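Local atomic coordinates of pngf-ii (Elizabethkingia meningoseptica, PDB entry 4R4X), a protein that probably acts as a peptide:N-glycosidase, releasing asparagine-linked glycans from glycoproteins by cleaving the bond between the sugar chain and the asparagine side chain. Residues D45-V50 with W181-I186; Q209-G214 with S261-L266; D250-P255 with T386-M391; G309-K314 with N468-N473. One frame throughout, in Å; residues are numbered along the deposited sequence.

Interaction 1: residues D45-V50 with W181-I186; sequences DFPFEV and WKSRFI
P47 sets the CG corner of its ring against R184 and its CB against S183 where the end of helix 173-182 passes, through a type I beta turn from K182 to F185, into strand 186-196. The arginine chain can be followed from its root. With CG placed beside the backbone N (chi1 -59°), the chain leaves CB, which itself makes no contact with P47, and runs extended as far as NE. R184 CG and R184 NE skirt the proline ring, each 4.2 Å from P47 CG. At the tip the flat group takes over: P47 CG sits above the centre of the guanidinium, and R184 CZ is 3.7 Å from P47 CG. R184 NH1 reaches a little further along the ring, to 3.8 Å from P47 CD. The two side chains cross at about a right angle. The N-H bonds lie in the guanidinium plane, which leaves its face for the proline CH2. Proline suits the site because its compact ring, following a cis peptide bond, gives a rigid apolar surface just before strand 48-54. P47 also touches I180, and the helix is bound to the same strand through E49, whose OE1 is hydrogen-bonded to Y176 OH. S183 OG spends its polarity on I180 O and meets the proline by van der Waals contact alone, lying 3.5 Å from P47 CB.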
# COMPACT_ATOMS: atom_id res chain seq x y z
N ASP A 45 -1.86 -2.75 -24.17
CA ASP A 45 -2.45 -2.31 -22.90
C ASP A 45 -1.68 -1.13 -22.29
O ASP A 45 -0.47 -1.03 -22.47
CB ASP A 45 -2.46 -3.47 -21.91
CG ASP A 45 -3.44 -4.56 -22.31
OD1 ASP A 45 -4.63 -4.24 -22.53
OD2 ASP A 45 -3.02 -5.73 -22.39
N PHE A 46 -2.37 -0.27 -21.56
CA PHE A 46 -1.69 0.83 -20.85
C PHE A 46 -1.04 0.30 -19.56
O PHE A 46 -1.55 -0.61 -18.95
CB PHE A 46 -2.66 1.93 -20.48
CG PHE A 46 -3.39 2.50 -21.65
CD1 PHE A 46 -2.73 3.29 -22.58
CD2 PHE A 46 -4.76 2.28 -21.80
CE1 PHE A 46 -3.42 3.84 -23.65
CE2 PHE A 46 -5.45 2.83 -22.87
CZ PHE A 46 -4.78 3.61 -23.80
N PRO A 47 0.12 0.86 -19.16
CA PRO A 47 0.90 1.88 -19.86
C PRO A 47 1.78 1.24 -20.91
O PRO A 47 2.23 0.12 -20.72
CB PRO A 47 1.76 2.47 -18.74
CG PRO A 47 2.01 1.31 -17.83
CD PRO A 47 0.77 0.43 -17.91
N PHE A 48 2.01 1.93 -22.02
CA PHE A 48 2.98 1.49 -23.00
C PHE A 48 3.82 2.68 -23.47
O PHE A 48 3.43 3.83 -23.27
CB PHE A 48 2.32 0.73 -24.17
CG PHE A 48 1.39 1.56 -25.02
CD1 PHE A 48 1.87 2.37 -26.02
CD2 PHE A 48 0.02 1.45 -24.85
CE1 PHE A 48 1.01 3.10 -26.82
CE2 PHE A 48 -0.85 2.20 -25.64
CZ PHE A 48 -0.35 3.00 -26.64
N GLU A 49 4.98 2.39 -24.04
CA GLU A 49 5.92 3.43 -24.45
C GLU A 49 6.34 3.34 -25.90
O GLU A 49 6.43 2.26 -26.49
CB GLU A 49 7.17 3.40 -23.60
CG GLU A 49 6.95 3.84 -22.16
CD GLU A 49 8.23 3.69 -21.38
OE1 GLU A 49 9.04 4.66 -21.39
OE2 GLU A 49 8.42 2.61 -20.79
N VAL A 50 6.64 4.51 -26.43
CA VAL A 50 7.21 4.66 -27.76
C VAL A 50 8.42 5.59 -27.66
O VAL A 50 8.47 6.47 -26.80
CB VAL A 50 6.09 5.25 -28.68
CG1 VAL A 50 6.64 6.11 -29.78
CG2 VAL A 50 5.20 4.14 -29.20
N TRP A 181 4.48 4.42 -13.23
CA TRP A 181 4.26 3.55 -12.06
C TRP A 181 2.86 3.72 -11.48
O TRP A 181 2.11 2.72 -11.33
CB TRP A 181 5.33 3.77 -11.00
CG TRP A 181 5.04 3.13 -9.68
CD1 TRP A 181 4.78 1.80 -9.43
CD2 TRP A 181 4.96 3.79 -8.42
NE1 TRP A 181 4.57 1.59 -8.08
CE2 TRP A 181 4.66 2.80 -7.44
CE3 TRP A 181 5.13 5.11 -8.01
CZ2 TRP A 181 4.53 3.10 -6.10
CZ3 TRP A 181 4.99 5.42 -6.69
CH2 TRP A 181 4.68 4.42 -5.73
N LYS A 182 2.47 4.96 -11.23
CA LYS A 182 1.17 5.24 -10.62
C LYS A 182 -0.01 4.88 -11.53
O LYS A 182 -1.11 4.63 -11.04
CB LYS A 182 1.07 6.71 -10.17
CG LYS A 182 1.81 6.95 -8.87
CD LYS A 182 2.03 8.41 -8.57
CE LYS A 182 2.82 8.58 -7.28
NZ LYS A 182 3.30 9.99 -7.18
N SER A 183 0.21 4.81 -12.84
CA SER A 183 -0.85 4.43 -13.77
C SER A 183 -1.19 2.93 -13.71
O SER A 183 -2.21 2.48 -14.26
CB SER A 183 -0.45 4.82 -15.21
OG SER A 183 0.45 3.89 -15.78
N ARG A 184 -0.34 2.15 -13.04
CA ARG A 184 -0.53 0.71 -12.98
C ARG A 184 -1.53 0.28 -11.90
O ARG A 184 -1.90 -0.89 -11.83
CB ARG A 184 0.81 0.02 -12.74
CG ARG A 184 1.85 0.31 -13.78
CD ARG A 184 3.10 -0.51 -13.56
NE ARG A 184 4.12 -0.28 -14.59
CZ ARG A 184 4.19 -0.89 -15.77
NH1 ARG A 184 3.28 -1.78 -16.15
NH2 ARG A 184 5.17 -0.59 -16.60
N PHE A 185 -1.92 1.18 -11.03
CA PHE A 185 -2.80 0.81 -9.93
C PHE A 185 -3.63 2.00 -9.54
O PHE A 185 -3.44 3.09 -10.07
CB PHE A 185 -2.01 0.26 -8.73
CG PHE A 185 -1.07 1.25 -8.10
CD1 PHE A 185 0.19 1.50 -8.64
CD2 PHE A 185 -1.45 1.95 -6.96
CE1 PHE A 185 1.05 2.42 -8.04
CE2 PHE A 185 -0.59 2.87 -6.36
CZ PHE A 185 0.65 3.10 -6.91
N ILE A 186 -4.55 1.79 -8.60
CA ILE A 186 -5.45 2.84 -8.16
C ILE A 186 -5.06 3.36 -6.79
O ILE A 186 -4.96 2.58 -5.84
CB ILE A 186 -6.88 2.31 -8.09
CG1 ILE A 186 -7.34 1.88 -9.49
CG2 ILE A 186 -7.82 3.35 -7.51
CD1 ILE A 186 -8.56 1.00 -9.49

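Interaction 2: residues Q209-G214 with S261-L266; sequences QRFGNG and SYYTGL
Two first torsions bring Q209 and Y263 together: the glutamine holds CG beside its backbone N (chi1 -57°) and then runs extended, while the tyrosine sends its ring forward, toward the C-terminal end of the helix, CG opposite the backbone N (chi1 -169°). The contact sets strand 209-211, an outermost strand of a nine-stranded antiparallel sheet, against helix 262-268. Y263 begins its approach from a flank of the helix, yet its hydroxyl reaches the strand, where Q209 NE2 donates to Y263 OH over 2.7 Å. The bond is fairly straight, 159° at the hydrogen, and the hydroxyl lies close to the amide plane, so a good N-H direction is used. A long, flexible glutamine can reach across to the tyrosine edge. Beside this polar link, F211 and L266 make the apolar half. L266 CB stands over the centre of the F211 ring in a CH-pi contact, 3.9 Å from the centroid, and L266 CD2 extends the cover to F211 CB at 4.0 Å. Strand residues I216 and L218 also touch the phenylalanine. The N-terminus of the helix is closed by a capping box: S261 OG accepts weakly from Y263 N, and T264 OG1 accepts from S261 N. Beyond the CD1–CE1 side of the phenylalanine ring, and on the same side of its plane as L266 CB, the carbonyl O of L266 lies 3.2 Å from both CD1 and CE1 of F211.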
# COMPACT_ATOMS: atom_id res chain seq x y z
N GLN A 209 -14.34 16.05 8.93
CA GLN A 209 -14.95 16.15 10.24
C GLN A 209 -13.91 15.84 11.31
O GLN A 209 -13.06 14.94 11.13
CB GLN A 209 -16.13 15.21 10.34
CG GLN A 209 -17.18 15.47 9.26
CD GLN A 209 -18.22 14.36 9.18
OE1 GLN A 209 -18.35 13.68 8.17
NE2 GLN A 209 -18.95 14.19 10.22
N ARG A 210 -13.99 16.55 12.42
CA ARG A 210 -13.02 16.38 13.51
C ARG A 210 -13.74 16.16 14.81
O ARG A 210 -14.66 16.89 15.17
CB ARG A 210 -12.12 17.60 13.63
CG ARG A 210 -11.44 18.00 12.33
CD ARG A 210 -10.32 19.02 12.53
NE ARG A 210 -9.55 19.14 11.29
CZ ARG A 210 -9.96 19.76 10.19
NH1 ARG A 210 -9.20 19.75 9.11
NH2 ARG A 210 -11.15 20.38 10.15
N PHE A 211 -13.33 15.14 15.54
CA PHE A 211 -13.98 14.82 16.81
C PHE A 211 -12.88 14.65 17.86
O PHE A 211 -11.69 14.71 17.55
CB PHE A 211 -14.79 13.53 16.69
CG PHE A 211 -15.83 13.55 15.60
CD1 PHE A 211 -17.12 14.04 15.85
CD2 PHE A 211 -15.53 13.09 14.33
CE1 PHE A 211 -18.07 14.05 14.84
CE2 PHE A 211 -16.47 13.10 13.33
CZ PHE A 211 -17.74 13.59 13.57
N GLY A 212 -13.28 14.46 19.12
CA GLY A 212 -12.33 14.22 20.20
C GLY A 212 -11.37 15.38 20.38
O GLY A 212 -10.19 15.18 20.68
N ASN A 213 -11.88 16.60 20.17
CA ASN A 213 -11.10 17.81 20.37
C ASN A 213 -9.87 17.86 19.46
O ASN A 213 -8.87 18.46 19.81
CB ASN A 213 -10.69 17.92 21.84
CG ASN A 213 -10.88 19.32 22.41
OD1 ASN A 213 -11.91 19.93 22.20
ND2 ASN A 213 -9.90 19.81 23.15
N GLY A 214 -9.97 17.22 18.28
CA GLY A 214 -8.92 17.20 17.26
C GLY A 214 -8.19 15.86 17.11
O GLY A 214 -7.38 15.70 16.20
N SER A 261 -24.23 3.07 14.54
CA SER A 261 -22.83 2.83 14.22
C SER A 261 -21.97 3.68 15.14
O SER A 261 -22.45 4.52 15.88
CB SER A 261 -22.50 3.24 12.78
OG SER A 261 -22.43 4.65 12.67
N TYR A 262 -20.66 3.49 15.04
CA TYR A 262 -19.76 4.32 15.82
C TYR A 262 -19.92 5.80 15.45
O TYR A 262 -19.65 6.67 16.29
CB TYR A 262 -18.34 3.84 15.60
CG TYR A 262 -17.35 4.20 16.68
CD1 TYR A 262 -17.42 3.62 17.94
CD2 TYR A 262 -16.30 5.04 16.42
CE1 TYR A 262 -16.47 3.92 18.92
CE2 TYR A 262 -15.36 5.36 17.37
CZ TYR A 262 -15.43 4.78 18.62
OH TYR A 262 -14.47 5.08 19.56
N TYR A 263 -20.35 6.08 14.21
CA TYR A 263 -20.62 7.46 13.75
C TYR A 263 -21.75 8.13 14.54
O TYR A 263 -21.71 9.34 14.79
CB TYR A 263 -20.94 7.48 12.25
CG TYR A 263 -20.99 8.86 11.60
CD1 TYR A 263 -19.88 9.69 11.60
CD2 TYR A 263 -22.14 9.30 10.92
CE1 TYR A 263 -19.90 10.93 10.99
CE2 TYR A 263 -22.16 10.53 10.27
CZ TYR A 263 -21.05 11.34 10.31
OH TYR A 263 -21.03 12.57 9.71
N THR A 264 -22.74 7.36 14.95
CA THR A 264 -23.78 7.87 15.85
C THR A 264 -23.15 8.39 17.16
O THR A 264 -23.48 9.48 17.62
CB THR A 264 -24.80 6.78 16.20
OG1 THR A 264 -25.03 5.97 15.05
CG2 THR A 264 -26.11 7.42 16.67
N GLY A 265 -22.23 7.61 17.72
CA GLY A 265 -21.46 8.04 18.88
C GLY A 265 -20.65 9.30 18.62
O GLY A 265 -20.66 10.23 19.43
N LEU A 266 -19.95 9.35 17.51
CA LEU A 266 -19.13 10.52 17.20
C LEU A 266 -19.97 11.78 16.99
O LEU A 266 -19.59 12.86 17.45
CB LEU A 266 -18.26 10.27 15.98
CG LEU A 266 -17.17 9.19 16.06
CD1 LEU A 266 -16.69 8.87 14.67
CD2 LEU A 266 -15.98 9.67 16.89

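Interaction 3: residues D250-P255 with T386-M391; sequences DVFIIP and TNVMEM
V388 meets two residues of strand 248-253 at once, one with each methyl: its CG1 lies 4.1 Å from F252 CE1, and its CG2 lies 3.8 Å from D250 OD2. A beta-branched valine fits here because CG1 stands opposite the backbone N (chi1 153°), leaving CG2 to point at the aspartate. T386 comes from the opposite direction to D250 and offers its methyl and not its hydroxyl, with T386 CG2 3.6 Å from D250 OD2. The threonine OG1 is hydrogen-bonded to E298 OE2 on the next strand. Farther out, D250 OD1 makes a long, weak ion pair with R301 NE, while D250 OD2, with two methyls resting against it, lies close to the like-charged E298 OE2. The F252 ring is steadied by an edge-to-face stack on F296, and V388 is backed by F296, I216 and Y262. The loop takes its shape from an inverse gamma turn centred on N387 and a type I turn from N387 to E390. Such a loop, following edge strand 378-384 and folding back over the inner strands of its own sheet, fits the beta-sandwich, jelly-roll architecture of the PNGase F family.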
# COMPACT_ATOMS: atom_id res chain seq x y z
N ASP A 250 -4.98 4.62 15.28
CA ASP A 250 -5.78 3.72 14.47
C ASP A 250 -6.15 4.42 13.19
O ASP A 250 -6.48 5.61 13.21
CB ASP A 250 -7.11 3.38 15.18
CG ASP A 250 -7.16 1.97 15.76
OD1 ASP A 250 -6.30 1.11 15.47
OD2 ASP A 250 -8.10 1.72 16.53
N VAL A 251 -6.13 3.68 12.10
CA VAL A 251 -6.86 4.02 10.90
C VAL A 251 -8.04 3.06 10.91
O VAL A 251 -7.87 1.84 11.06
CB VAL A 251 -6.02 3.81 9.64
CG1 VAL A 251 -6.83 4.17 8.40
CG2 VAL A 251 -4.75 4.64 9.71
N PHE A 252 -9.24 3.63 10.80
CA PHE A 252 -10.46 2.89 11.00
C PHE A 252 -11.48 3.23 9.94
O PHE A 252 -11.38 4.28 9.28
CB PHE A 252 -11.05 3.13 12.40
CG PHE A 252 -11.45 4.56 12.67
CD1 PHE A 252 -10.55 5.47 13.19
CD2 PHE A 252 -12.75 4.99 12.42
CE1 PHE A 252 -10.91 6.79 13.43
CE2 PHE A 252 -13.13 6.30 12.69
CZ PHE A 252 -12.20 7.21 13.18
N ILE A 253 -12.41 2.32 9.74
CA ILE A 253 -13.62 2.57 8.96
C ILE A 253 -14.83 2.30 9.86
O ILE A 253 -14.73 1.60 10.89
CB ILE A 253 -13.70 1.74 7.66
CG1 ILE A 253 -13.66 0.24 7.94
CG2 ILE A 253 -12.55 2.11 6.72
CD1 ILE A 253 -13.93 -0.65 6.75
N ILE A 254 -15.98 2.86 9.47
CA ILE A 254 -17.17 2.76 10.27
C ILE A 254 -18.23 1.94 9.52
O ILE A 254 -18.85 2.44 8.56
CB ILE A 254 -17.72 4.16 10.63
CG1 ILE A 254 -16.69 4.93 11.45
CG2 ILE A 254 -19.02 4.02 11.43
CD1 ILE A 254 -17.03 6.37 11.72
N PRO A 255 -18.45 0.68 9.93
CA PRO A 255 -19.57 -0.05 9.29
C PRO A 255 -20.94 0.50 9.69
O PRO A 255 -21.23 0.65 10.87
CB PRO A 255 -19.41 -1.49 9.79
CG PRO A 255 -18.06 -1.54 10.42
CD PRO A 255 -17.75 -0.16 10.91
N THR A 386 -11.02 -0.83 21.60
CA THR A 386 -10.14 0.32 21.48
C THR A 386 -10.92 1.64 21.58
O THR A 386 -11.80 1.91 20.75
CB THR A 386 -9.36 0.29 20.15
OG1 THR A 386 -8.64 -0.95 20.02
CG2 THR A 386 -8.37 1.47 20.07
N ASN A 387 -10.58 2.48 22.55
CA ASN A 387 -11.37 3.69 22.75
C ASN A 387 -10.82 4.89 21.97
O ASN A 387 -10.14 5.80 22.48
CB ASN A 387 -11.64 3.98 24.23
CG ASN A 387 -10.38 4.22 25.02
OD1 ASN A 387 -9.33 3.60 24.77
ND2 ASN A 387 -10.47 5.12 26.00
N VAL A 388 -11.14 4.85 20.68
CA VAL A 388 -10.83 5.92 19.76
C VAL A 388 -11.48 7.19 20.25
O VAL A 388 -10.95 8.28 20.01
CB VAL A 388 -11.26 5.54 18.33
CG1 VAL A 388 -11.59 6.75 17.46
CG2 VAL A 388 -10.17 4.68 17.68
N MSE A 389 -12.61 7.06 20.95
CA MSE A 389 -13.29 8.21 21.56
C MSE A 389 -12.79 8.52 22.97
O MSE A 389 -13.54 9.05 23.80
CB MSE A 389 -14.81 7.95 21.49
CG MSE A 389 -15.33 8.28 20.10
SE MSE A 389 -17.26 7.86 20.04
CE MSE A 389 -17.87 9.46 20.99
N GLU A 390 -11.53 8.20 23.23
CA GLU A 390 -10.87 8.52 24.51
C GLU A 390 -11.07 9.97 24.95
O GLU A 390 -11.28 10.24 26.13
CB GLU A 390 -9.38 8.25 24.36
CG GLU A 390 -8.52 8.54 25.59
CD GLU A 390 -7.02 8.42 25.29
OE1 GLU A 390 -6.21 8.72 26.18
OE2 GLU A 390 -6.66 8.02 24.16
N MSE A 391 -10.99 10.90 24.02
CA MSE A 391 -11.14 12.34 24.33
C MSE A 391 -12.55 12.79 23.96
O MSE A 391 -12.79 13.94 23.61
CB MSE A 391 -10.03 13.11 23.61
CG MSE A 391 -8.66 12.91 24.27
SE MSE A 391 -7.67 11.41 23.41
CE MSE A 391 -6.06 11.55 24.56

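Interaction 4: residues G309-K314 with N468-N473; sequences GHFNEK and NPASGN
P469, F311 and A470 bury most of the surface where two loop turns meet, and each offers hydrocarbon to the other side. P469 sets its ring against both F311 and N312: its CG lies 4.3 Å from F311 CB and only 3.4 Å from N312 OD1. A470 follows with its single methyl above one face of the F311 ring, offset toward the rim, CB being 4.2 Å from F311 CG. The opposite face is taken by H310 CD2, 3.6 Å above the ring plane, so the phenylalanine is sandwiched between its own neighbour and the alanine of the partner loop. Each segment contains a type I beta turn, G309 to N312 and N468 to S471, on loops 304-325 and 455-492 of the N- and C-terminal PNGase F family regions; the contact thus joins the two halves of what is probably a pair of jelly rolls. Proline, whose ring restricts phi (here -57°), is well suited to the second position of such a turn, and a small alanine at the third lets the ring come close. N312 ties its own turn together, its OD1 accepting from G309 N at 2.9 Å, with the donor well above the carbonyl plane (54° out of it). N312 ND2 in turn donates to H323 O. At the backbone angles of G309 a CB would be jammed against the carbonyl O of the residue before, hence glycine.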
# COMPACT_ATOMS: atom_id res chain seq x y z
N GLY A 309 10.59 14.07 14.07
CA GLY A 309 10.56 15.26 13.26
C GLY A 309 10.73 16.46 14.14
O GLY A 309 11.79 17.09 14.15
N HIS A 310 9.70 16.75 14.94
CA HIS A 310 9.70 17.95 15.78
C HIS A 310 10.89 18.04 16.73
O HIS A 310 11.50 19.11 16.87
CB HIS A 310 8.41 18.05 16.58
CG HIS A 310 8.26 19.35 17.32
ND1 HIS A 310 7.77 20.49 16.72
CD2 HIS A 310 8.55 19.68 18.60
CE1 HIS A 310 7.77 21.48 17.60
NE2 HIS A 310 8.22 21.00 18.75
N PHE A 311 11.21 16.94 17.38
CA PHE A 311 12.29 16.94 18.33
C PHE A 311 13.69 16.59 17.77
O PHE A 311 14.63 16.52 18.54
CB PHE A 311 11.93 15.99 19.48
CG PHE A 311 10.80 16.50 20.33
CD1 PHE A 311 9.49 16.30 19.96
CD2 PHE A 311 11.07 17.21 21.50
CE1 PHE A 311 8.45 16.80 20.74
CE2 PHE A 311 10.04 17.71 22.29
CZ PHE A 311 8.72 17.49 21.91
N ASN A 312 13.83 16.37 16.47
CA ASN A 312 15.10 15.87 15.89
C ASN A 312 16.29 16.79 16.16
O ASN A 312 17.35 16.32 16.56
CB ASN A 312 15.00 15.66 14.39
CG ASN A 312 14.12 14.48 14.01
OD1 ASN A 312 13.42 13.94 14.84
ND2 ASN A 312 14.16 14.11 12.76
N GLU A 313 16.12 18.08 15.92
CA GLU A 313 17.22 19.04 16.14
C GLU A 313 17.39 19.38 17.62
O GLU A 313 18.45 19.83 18.04
CB GLU A 313 17.05 20.32 15.30
CG GLU A 313 16.95 20.05 13.80
CD GLU A 313 17.11 21.30 12.92
OE1 GLU A 313 17.47 21.13 11.73
OE2 GLU A 313 16.89 22.44 13.39
N LYS A 314 16.35 19.15 18.42
CA LYS A 314 16.37 19.48 19.85
C LYS A 314 17.09 18.46 20.71
O LYS A 314 17.53 18.79 21.80
CB LYS A 314 14.94 19.54 20.42
CG LYS A 314 13.98 20.43 19.67
CD LYS A 314 13.01 21.07 20.64
CE LYS A 314 11.65 21.31 20.01
NZ LYS A 314 11.77 21.94 18.67
N ASN A 468 12.81 7.55 17.19
CA ASN A 468 12.32 7.90 18.54
C ASN A 468 13.20 8.91 19.28
O ASN A 468 13.68 8.63 20.38
CB ASN A 468 12.19 6.62 19.40
CG ASN A 468 10.96 5.77 19.04
OD1 ASN A 468 9.84 6.05 19.47
ND2 ASN A 468 11.17 4.73 18.27
N PRO A 469 13.38 10.11 18.72
CA PRO A 469 14.26 11.07 19.38
C PRO A 469 13.91 11.44 20.83
O PRO A 469 14.82 11.60 21.64
CB PRO A 469 14.22 12.29 18.45
CG PRO A 469 12.93 12.18 17.71
CD PRO A 469 12.75 10.69 17.52
N ALA A 470 12.62 11.57 21.15
CA ALA A 470 12.18 12.00 22.47
C ALA A 470 11.96 10.84 23.45
O ALA A 470 11.43 11.05 24.53
CB ALA A 470 10.93 12.85 22.35
N SER A 471 12.39 9.62 23.12
CA SER A 471 12.23 8.48 24.04
C SER A 471 13.04 8.73 25.31
O SER A 471 14.18 9.16 25.23
CB SER A 471 12.68 7.18 23.41
OG SER A 471 12.69 6.10 24.38
N GLY A 472 12.45 8.46 26.46
CA GLY A 472 13.16 8.71 27.73
C GLY A 472 14.32 7.74 27.86
O GLY A 472 14.22 6.59 27.44
N ASN A 473 15.42 8.20 28.45
CA ASN A 473 16.62 7.37 28.57
C ASN A 473 16.88 7.07 30.04
O ASN A 473 16.94 7.98 30.85
CB ASN A 473 17.80 8.08 27.89
CG ASN A 473 17.54 8.31 26.41
OD1 ASN A 473 17.61 9.45 25.89
ND2 ASN A 473 17.23 7.24 25.72

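In the fold
Interaction 1 is a surface contact about 36 Å or more, centre to centre, from the others and on the opposite side of the chain's centre from them; it joins the turn after helix 173-182 to the loop before strand 48-54 through a proline against a guanidinium face. Interactions 2 and 3 adjoin and reach the same nine-stranded sheet, their segments alternating along the chain; Y262 and V388 touch between them. Interaction 3 is fully buried, with methyl groups resting against an aspartate, whereas partly buried interaction 2 alone has a hydrogen bond between its two segments. Interaction 4, also partly buried, joins two loops by apolar contact and touches none of the others.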